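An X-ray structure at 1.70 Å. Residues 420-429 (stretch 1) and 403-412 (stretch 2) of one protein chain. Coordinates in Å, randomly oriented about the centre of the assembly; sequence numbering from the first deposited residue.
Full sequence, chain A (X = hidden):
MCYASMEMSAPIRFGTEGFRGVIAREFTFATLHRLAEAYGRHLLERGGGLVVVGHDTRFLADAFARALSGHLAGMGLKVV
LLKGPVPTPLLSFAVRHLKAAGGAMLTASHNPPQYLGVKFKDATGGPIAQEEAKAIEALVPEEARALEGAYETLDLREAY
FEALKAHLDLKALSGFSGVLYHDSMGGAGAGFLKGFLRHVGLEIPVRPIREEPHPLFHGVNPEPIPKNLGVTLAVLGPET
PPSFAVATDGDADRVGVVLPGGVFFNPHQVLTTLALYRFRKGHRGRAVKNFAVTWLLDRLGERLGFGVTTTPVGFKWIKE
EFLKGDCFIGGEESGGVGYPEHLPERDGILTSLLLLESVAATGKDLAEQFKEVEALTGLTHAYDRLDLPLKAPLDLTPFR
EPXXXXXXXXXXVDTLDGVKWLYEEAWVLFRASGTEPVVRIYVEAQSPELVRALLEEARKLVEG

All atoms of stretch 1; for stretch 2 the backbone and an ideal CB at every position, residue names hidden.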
ATOM      1  N   LYS A 420     -19.611 -10.621   7.767  1.00 32.48           N
ATOM      2  CA  LYS A 420     -19.424 -11.383   6.542  1.00 32.60           C
ATOM      3  C   LYS A 420     -20.356 -12.579   6.449  1.00 33.57           C
ATOM      4  O   LYS A 420     -20.316 -13.476   7.292  1.00 31.58           O
ATOM      5  CB  LYS A 420     -17.968 -11.867   6.426  1.00 32.06           C
ATOM      6  CG  LYS A 420     -17.679 -12.652   5.145  1.00 31.11           C
ATOM      7  CD  LYS A 420     -16.245 -13.179   5.074  1.00 31.27           C
ATOM      8  CE  LYS A 420     -15.219 -12.059   5.003  1.00 30.63           C
ATOM      9  NZ  LYS A 420     -13.826 -12.586   4.865  1.00 31.73           N
ATOM     10  N   TRP A 421     -21.209 -12.582   5.428  1.00 35.21           N
ATOM     11  CA  TRP A 421     -22.117 -13.698   5.213  1.00 36.95           C
ATOM     12  C   TRP A 421     -21.394 -14.697   4.328  1.00 36.99           C
ATOM     13  O   TRP A 421     -20.919 -14.358   3.241  1.00 36.10           O
ATOM     14  CB  TRP A 421     -23.418 -13.240   4.545  1.00 39.78           C
ATOM     15  CG  TRP A 421     -24.338 -12.501   5.475  1.00 43.62           C
ATOM     16  CD1 TRP A 421     -24.343 -12.561   6.839  1.00 43.90           C
ATOM     17  CD2 TRP A 421     -25.415 -11.629   5.109  1.00 45.48           C
ATOM     18  NE1 TRP A 421     -25.355 -11.783   7.346  1.00 45.79           N
ATOM     19  CE2 TRP A 421     -26.029 -11.199   6.306  1.00 45.95           C
ATOM     20  CE3 TRP A 421     -25.922 -11.169   3.885  1.00 47.01           C
ATOM     21  CZ2 TRP A 421     -27.125 -10.329   6.317  1.00 47.13           C
ATOM     22  CZ3 TRP A 421     -27.014 -10.302   3.896  1.00 47.19           C
ATOM     23  CH2 TRP A 421     -27.601  -9.893   5.106  1.00 48.24           C
ATOM     24  N   LEU A 422     -21.302 -15.931   4.801  1.00 37.48           N
ATOM     25  CA  LEU A 422     -20.605 -16.970   4.064  1.00 38.35           C
ATOM     26  C   LEU A 422     -21.557 -17.809   3.230  1.00 38.49           C
ATOM     27  O   LEU A 422     -22.648 -18.150   3.677  1.00 39.11           O
ATOM     28  CB  LEU A 422     -19.849 -17.874   5.037  1.00 39.73           C
ATOM     29  CG  LEU A 422     -18.970 -17.169   6.075  1.00 40.87           C
ATOM     30  CD1 LEU A 422     -18.329 -18.215   6.979  1.00 41.69           C
ATOM     31  CD2 LEU A 422     -17.910 -16.326   5.383  1.00 40.66           C
ATOM     32  N   TYR A 423     -21.128 -18.135   2.017  1.00 37.45           N
ATOM     33  CA  TYR A 423     -21.914 -18.952   1.105  1.00 37.87           C
ATOM     34  C   TYR A 423     -20.972 -19.962   0.484  1.00 40.30           C
ATOM     35  O   TYR A 423     -19.756 -19.870   0.645  1.00 41.17           O
ATOM     36  CB  TYR A 423     -22.512 -18.097  -0.015  1.00 35.13           C
ATOM     37  CG  TYR A 423     -23.449 -17.015   0.452  1.00 31.56           C
ATOM     38  CD1 TYR A 423     -24.777 -17.303   0.765  1.00 30.79           C
ATOM     39  CD2 TYR A 423     -23.010 -15.701   0.589  1.00 28.28           C
ATOM     40  CE1 TYR A 423     -25.640 -16.308   1.199  1.00 28.21           C
ATOM     41  CE2 TYR A 423     -23.863 -14.701   1.022  1.00 28.96           C
ATOM     42  CZ  TYR A 423     -25.179 -15.013   1.325  1.00 27.16           C
ATOM     43  OH  TYR A 423     -26.027 -14.017   1.738  1.00 28.16           O
ATOM     44  N   GLU A 424     -21.535 -20.936  -0.218  1.00 42.14           N
ATOM     45  CA  GLU A 424     -20.718 -21.920  -0.896  1.00 44.89           C
ATOM     46  C   GLU A 424     -20.250 -21.203  -2.159  1.00 45.69           C
ATOM     47  O   GLU A 424     -21.068 -20.794  -2.985  1.00 46.36           O
ATOM     48  CB  GLU A 424     -21.555 -23.147  -1.266  1.00 46.72           C
ATOM     49  CG  GLU A 424     -20.784 -24.241  -1.989  1.00 49.43           C
ATOM     50  CD  GLU A 424     -19.766 -24.935  -1.098  1.00 51.17           C
ATOM     51  OE1 GLU A 424     -19.038 -25.815  -1.603  1.00 52.62           O
ATOM     52  OE2 GLU A 424     -19.697 -24.604   0.105  1.00 52.55           O
ATOM     53  N   GLU A 425     -18.940 -21.017  -2.287  1.00 45.96           N
ATOM     54  CA  GLU A 425     -18.367 -20.354  -3.457  1.00 46.56           C
ATOM     55  C   GLU A 425     -18.612 -18.840  -3.543  1.00 45.01           C
ATOM     56  O   GLU A 425     -18.315 -18.223  -4.564  1.00 45.90           O
ATOM     57  CB  GLU A 425     -18.880 -21.029  -4.734  1.00 48.85           C
ATOM     58  CG  GLU A 425     -18.566 -22.518  -4.815  1.00 52.13           C
ATOM     59  CD  GLU A 425     -19.162 -23.176  -6.047  1.00 53.79           C
ATOM     60  OE1 GLU A 425     -18.887 -22.698  -7.169  1.00 55.55           O
ATOM     61  OE2 GLU A 425     -19.902 -24.170  -5.893  1.00 54.64           O
ATOM     62  N   ALA A 426     -19.146 -18.241  -2.481  1.00 42.50           N
ATOM     63  CA  ALA A 426     -19.390 -16.800  -2.473  1.00 38.89           C
ATOM     64  C   ALA A 426     -19.365 -16.211  -1.060  1.00 37.05           C
ATOM     65  O   ALA A 426     -19.717 -16.880  -0.088  1.00 36.24           O
ATOM     66  CB  ALA A 426     -20.722 -16.487  -3.144  1.00 39.97           C
ATOM     67  N   TRP A 427     -18.938 -14.955  -0.960  1.00 33.55           N
ATOM     68  CA  TRP A 427     -18.870 -14.258   0.317  1.00 33.28           C
ATOM     69  C   TRP A 427     -19.287 -12.801   0.144  1.00 31.18           C
ATOM     70  O   TRP A 427     -18.938 -12.152  -0.845  1.00 29.15           O
ATOM     71  CB  TRP A 427     -17.443 -14.354   0.905  1.00 37.00           C
ATOM     72  CG  TRP A 427     -16.772 -13.026   1.230  1.00 41.88           C
ATOM     73  CD1 TRP A 427     -17.301 -11.985   1.947  1.00 44.03           C
ATOM     74  CD2 TRP A 427     -15.456 -12.608   0.843  1.00 44.15           C
ATOM     75  NE1 TRP A 427     -16.405 -10.949   2.020  1.00 45.67           N
ATOM     76  CE2 TRP A 427     -15.262 -11.303   1.354  1.00 44.68           C
ATOM     77  CE3 TRP A 427     -14.419 -13.207   0.113  1.00 44.70           C
ATOM     78  CZ2 TRP A 427     -14.078 -10.588   1.157  1.00 45.17           C
ATOM     79  CZ3 TRP A 427     -13.241 -12.494  -0.081  1.00 44.61           C
ATOM     80  CH2 TRP A 427     -13.082 -11.199   0.440  1.00 45.18           C
ATOM     81  N   VAL A 428     -20.037 -12.297   1.117  1.00 29.34           N
ATOM     82  CA  VAL A 428     -20.499 -10.917   1.106  1.00 27.98           C
ATOM     83  C   VAL A 428     -20.154 -10.279   2.445  1.00 28.77           C
ATOM     84  O   VAL A 428     -20.606 -10.740   3.494  1.00 27.72           O
ATOM     85  CB  VAL A 428     -22.020 -10.834   0.898  1.00 28.18           C
ATOM     86  CG1 VAL A 428     -22.456  -9.381   0.865  1.00 28.02           C
ATOM     87  CG2 VAL A 428     -22.403 -11.541  -0.395  1.00 26.07           C
ATOM     88  N   LEU A 429     -19.359  -9.217   2.398  1.00 27.48           N
ATOM     89  CA  LEU A 429     -18.927  -8.526   3.605  1.00 29.16           C
ATOM     90  C   LEU A 429     -19.466  -7.107   3.712  1.00 30.76           C
ATOM     91  O   LEU A 429     -19.317  -6.307   2.787  1.00 29.84           O
ATOM     92  CB  LEU A 429     -17.395  -8.480   3.652  1.00 26.45           C
ATOM     93  CG  LEU A 429     -16.730  -7.635   4.746  1.00 27.00           C
ATOM     94  CD1 LEU A 429     -16.991  -8.264   6.110  1.00 26.79           C
ATOM     95  CD2 LEU A 429     -15.232  -7.543   4.483  1.00 26.03           C
ATOM     96  N   UNK A 403     -28.871 -13.144   5.963  1.00 52.01           N
ATOM     97  CA  UNK A 403     -29.934 -13.050   4.968  1.00 51.47           C
ATOM     98  C   UNK A 403     -29.427 -13.564   3.622  1.00 51.37           C
ATOM     99  O   UNK A 403     -28.534 -12.966   3.020  1.00 51.37           O
ATOM    100  CB  UNK A 403     -30.434 -11.609   4.842  1.00 51.47           C
ATOM    101  N   UNK A 404     -29.990 -14.682   3.135  1.00 50.64           N
ATOM    102  CA  UNK A 404     -29.573 -15.254   1.850  1.00 50.11           C
ATOM    103  C   UNK A 404     -29.799 -14.272   0.702  1.00 48.46           C
ATOM    104  O   UNK A 404     -30.796 -13.553   0.683  1.00 48.28           O
ATOM    105  CB  UNK A 404     -30.330 -16.555   1.578  1.00 50.11           C
ATOM    106  N   UNK A 405     -28.868 -14.243  -0.248  1.00 47.05           N
ATOM    107  CA  UNK A 405     -28.962 -13.333  -1.386  1.00 44.99           C
ATOM    108  C   UNK A 405     -28.855 -14.087  -2.706  1.00 43.76           C
ATOM    109  O   UNK A 405     -28.073 -15.029  -2.833  1.00 41.82           O
ATOM    110  CB  UNK A 405     -27.871 -12.263  -1.303  1.00 44.99           C
ATOM    111  N   UNK A 406     -29.635 -13.656  -3.692  1.00 42.99           N
ATOM    112  CA  UNK A 406     -29.653 -14.325  -4.984  1.00 41.79           C
ATOM    113  C   UNK A 406     -30.161 -15.736  -4.705  1.00 41.93           C
ATOM    114  O   UNK A 406     -31.026 -15.922  -3.849  1.00 43.14           O
ATOM    115  CB  UNK A 406     -28.278 -14.327  -5.656  1.00 41.79           C
ATOM    116  N   UNK A 407     -29.631 -16.727  -5.410  1.00 41.39           N
ATOM    117  CA  UNK A 407     -30.080 -18.090  -5.187  1.00 39.61           C
ATOM    118  C   UNK A 407     -29.068 -18.905  -4.409  1.00 38.73           C
ATOM    119  O   UNK A 407     -28.941 -20.116  -4.612  1.00 38.01           O
ATOM    120  CB  UNK A 407     -30.376 -18.772  -6.524  1.00 39.61           C
ATOM    121  N   UNK A 408     -28.349 -18.240  -3.508  1.00 37.47           N
ATOM    122  CA  UNK A 408     -27.324 -18.907  -2.712  1.00 36.11           C
ATOM    123  C   UNK A 408     -27.754 -19.228  -1.284  1.00 35.84           C
ATOM    124  O   UNK A 408     -28.333 -18.392  -0.587  1.00 33.27           O
ATOM    125  CB  UNK A 408     -26.067 -18.035  -2.672  1.00 36.11           C
ATOM    126  N   UNK A 409     -27.446 -20.449  -0.859  1.00 36.21           N
ATOM    127  CA  UNK A 409     -27.768 -20.912   0.486  1.00 37.78           C
ATOM    128  C   UNK A 409     -26.602 -20.563   1.413  1.00 38.35           C
ATOM    129  O   UNK A 409     -25.491 -21.062   1.233  1.00 37.07           O
ATOM    130  CB  UNK A 409     -28.051 -22.416   0.499  1.00 37.78           C
ATOM    131  N   UNK A 410     -26.839 -19.697   2.415  1.00 39.61           N
ATOM    132  CA  UNK A 410     -25.780 -19.306   3.352  1.00 41.78           C
ATOM    133  C   UNK A 410     -25.114 -20.494   4.052  1.00 43.33           C
ATOM    134  O   UNK A 410     -25.726 -21.546   4.236  1.00 43.93           O
ATOM    135  CB  UNK A 410     -26.355 -18.359   4.407  1.00 41.78           C
ATOM    136  N   UNK A 411     -23.855 -20.310   4.434  1.00 44.95           N
ATOM    137  CA  UNK A 411     -23.083 -21.357   5.092  1.00 46.02           C
ATOM    138  C   UNK A 411     -22.387 -20.815   6.341  1.00 46.04           C
ATOM    139  O   UNK A 411     -21.285 -21.246   6.687  1.00 47.73           O
ATOM    140  CB  UNK A 411     -22.055 -21.948   4.125  1.00 46.02           C
ATOM    141  N   UNK A 412     -23.031 -19.864   7.014  1.00 44.61           N
ATOM    142  CA  UNK A 412     -22.452 -19.291   8.218  1.00 43.02           C
ATOM    143  C   UNK A 412     -22.128 -17.813   8.100  1.00 41.67           C
ATOM    144  O   UNK A 412     -22.249 -17.224   7.023  1.00 41.93           O
ATOM    145  CB  UNK A 412     -21.180 -20.057   8.587  1.00 43.02           C
TER

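At position 403 the ideal CB lies 3.3 Å from CH2 of Trp421, a tight approach, and CA-to-CB points sideways. A flexible chain that can run on past the indole would suit. The residue is Arg403, with chi1 m and the remaining torsions extended; its carbonyl O sits over one face of the Trp421 ring, 3.2 Å from CZ3, and 3.0 Å from OH of Tyr423.

Position 404 points away from stretch 1. Its phi of -60° and psi of 142° admit proline among many others, and Pro404 is found, its CA 3.8 Å from Tyr423 OH.

Position 405 points toward stretch 1, its ideal CB 4.0 Å from Tyr423 OH, with carbon from Trp421 and Val428 beyond. A medium-sized aliphatic chain fits best. Leu405 (m, t) brings CD1 to 3.9 Å from Trp421 CZ3, near the plane of that ring, and to 4.4 Å from Val428 CG2.

Positions 406 and 407 are out of reach and form the corners of a type II' turn. The positive phi of 63° with psi of -143° at 406 favours glycine, yet Ala406 is present; at 407 there is room for a CB, but the residue is Gly407. The turn closes through N of 408 and O of Leu405, 3.3 Å apart.

Position 408 points toward stretch 1, its ideal CB 3.7 Å from Tyr423 CD1, with the methyl of Ala426 further on. Leucine, isoleucine or methionine would be reasonable. Leu408 (m, t) packs its CB at that tyrosine and reaches Ala426 CB with CD1 at 3.5 Å.

Position 409 points away, with nothing of stretch 1 within 5.5 Å of its ideal CB, so choice is wide; it is Thr409.

At 410, CA-to-CB runs sideways, with the ideal CB 3.9 Å from Tyr423 CE1. Phi of -56° allows proline, and a compact apolar group suits. Pro410 rests its CB 3.8 Å from Tyr423 CE1, while its CA makes a CA-H...O contact of 3.4 Å with Leu422 O.

Position 411 points toward stretch 1, and its backbone N donates to Leu422 O at 2.6 Å (167°). The carboxylate of Glu424 invites a long basic chain, lysine or arginine. Lys411, all t, extends NZ to 3.0 Å from Glu424 OE2 in a hydrogen-bonded salt bridge.

Position 412 has phi 116° and psi 174°, where a CB would jam against the preceding carbonyl O. This calls for glycine, and Gly412 is found, its O accepting from Leu422 N at 2.7 Å (156°).

Stretch 2 403-412: RPLAGLTPKG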
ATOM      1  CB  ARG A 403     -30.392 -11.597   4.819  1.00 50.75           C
ATOM      2  CG  ARG A 403     -30.708 -10.894   6.132  1.00 49.95           C
ATOM      3  CD  ARG A 403     -31.093  -9.438   5.898  1.00 49.29           C
ATOM      4  NE  ARG A 403     -31.308  -8.709   7.146  1.00 48.78           N
ATOM      5  CZ  ARG A 403     -31.708  -7.442   7.216  1.00 48.25           C
ATOM      6  NH1 ARG A 403     -31.938  -6.753   6.106  1.00 48.06           N
ATOM      7  NH2 ARG A 403     -31.881  -6.863   8.395  1.00 48.31           N
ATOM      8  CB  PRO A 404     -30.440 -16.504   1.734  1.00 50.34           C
ATOM      9  CG  PRO A 404     -31.693 -16.107   2.456  1.00 50.68           C
ATOM     10  CD  PRO A 404     -31.143 -15.417   3.683  1.00 51.34           C
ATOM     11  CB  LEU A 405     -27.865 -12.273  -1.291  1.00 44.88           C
ATOM     12  CG  LEU A 405     -27.808 -11.517   0.040  1.00 44.74           C
ATOM     13  CD1 LEU A 405     -26.666 -10.522   0.007  1.00 43.93           C
ATOM     14  CD2 LEU A 405     -29.130 -10.806   0.293  1.00 44.87           C
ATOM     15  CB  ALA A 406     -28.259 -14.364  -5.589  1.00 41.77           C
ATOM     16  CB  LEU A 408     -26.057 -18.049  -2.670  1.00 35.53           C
ATOM     17  CG  LEU A 408     -25.514 -17.541  -4.008  1.00 34.52           C
ATOM     18  CD1 LEU A 408     -24.198 -16.815  -3.763  1.00 35.22           C
ATOM     19  CD2 LEU A 408     -25.310 -18.698  -4.972  1.00 34.77           C
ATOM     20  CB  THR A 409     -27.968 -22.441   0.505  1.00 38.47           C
ATOM     21  OG1 THR A 409     -28.899 -22.814  -0.519  1.00 38.73           O
ATOM     22  CG2 THR A 409     -28.496 -22.896   1.861  1.00 38.15           C
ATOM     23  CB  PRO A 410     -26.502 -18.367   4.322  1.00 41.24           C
ATOM     24  CG  PRO A 410     -27.927 -18.824   4.259  1.00 41.33           C
ATOM     25  CD  PRO A 410     -28.125 -19.085   2.792  1.00 40.17           C
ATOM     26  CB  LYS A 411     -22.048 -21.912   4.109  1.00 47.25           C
ATOM     27  CG  LYS A 411     -21.336 -23.173   4.561  1.00 49.72           C
ATOM     28  CD  LYS A 411     -20.380 -23.666   3.483  1.00 51.61           C
ATOM     29  CE  LYS A 411     -19.691 -24.956   3.898  1.00 52.37           C
ATOM     30  NZ  LYS A 411     -18.765 -25.451   2.842  1.00 52.65           N
TER
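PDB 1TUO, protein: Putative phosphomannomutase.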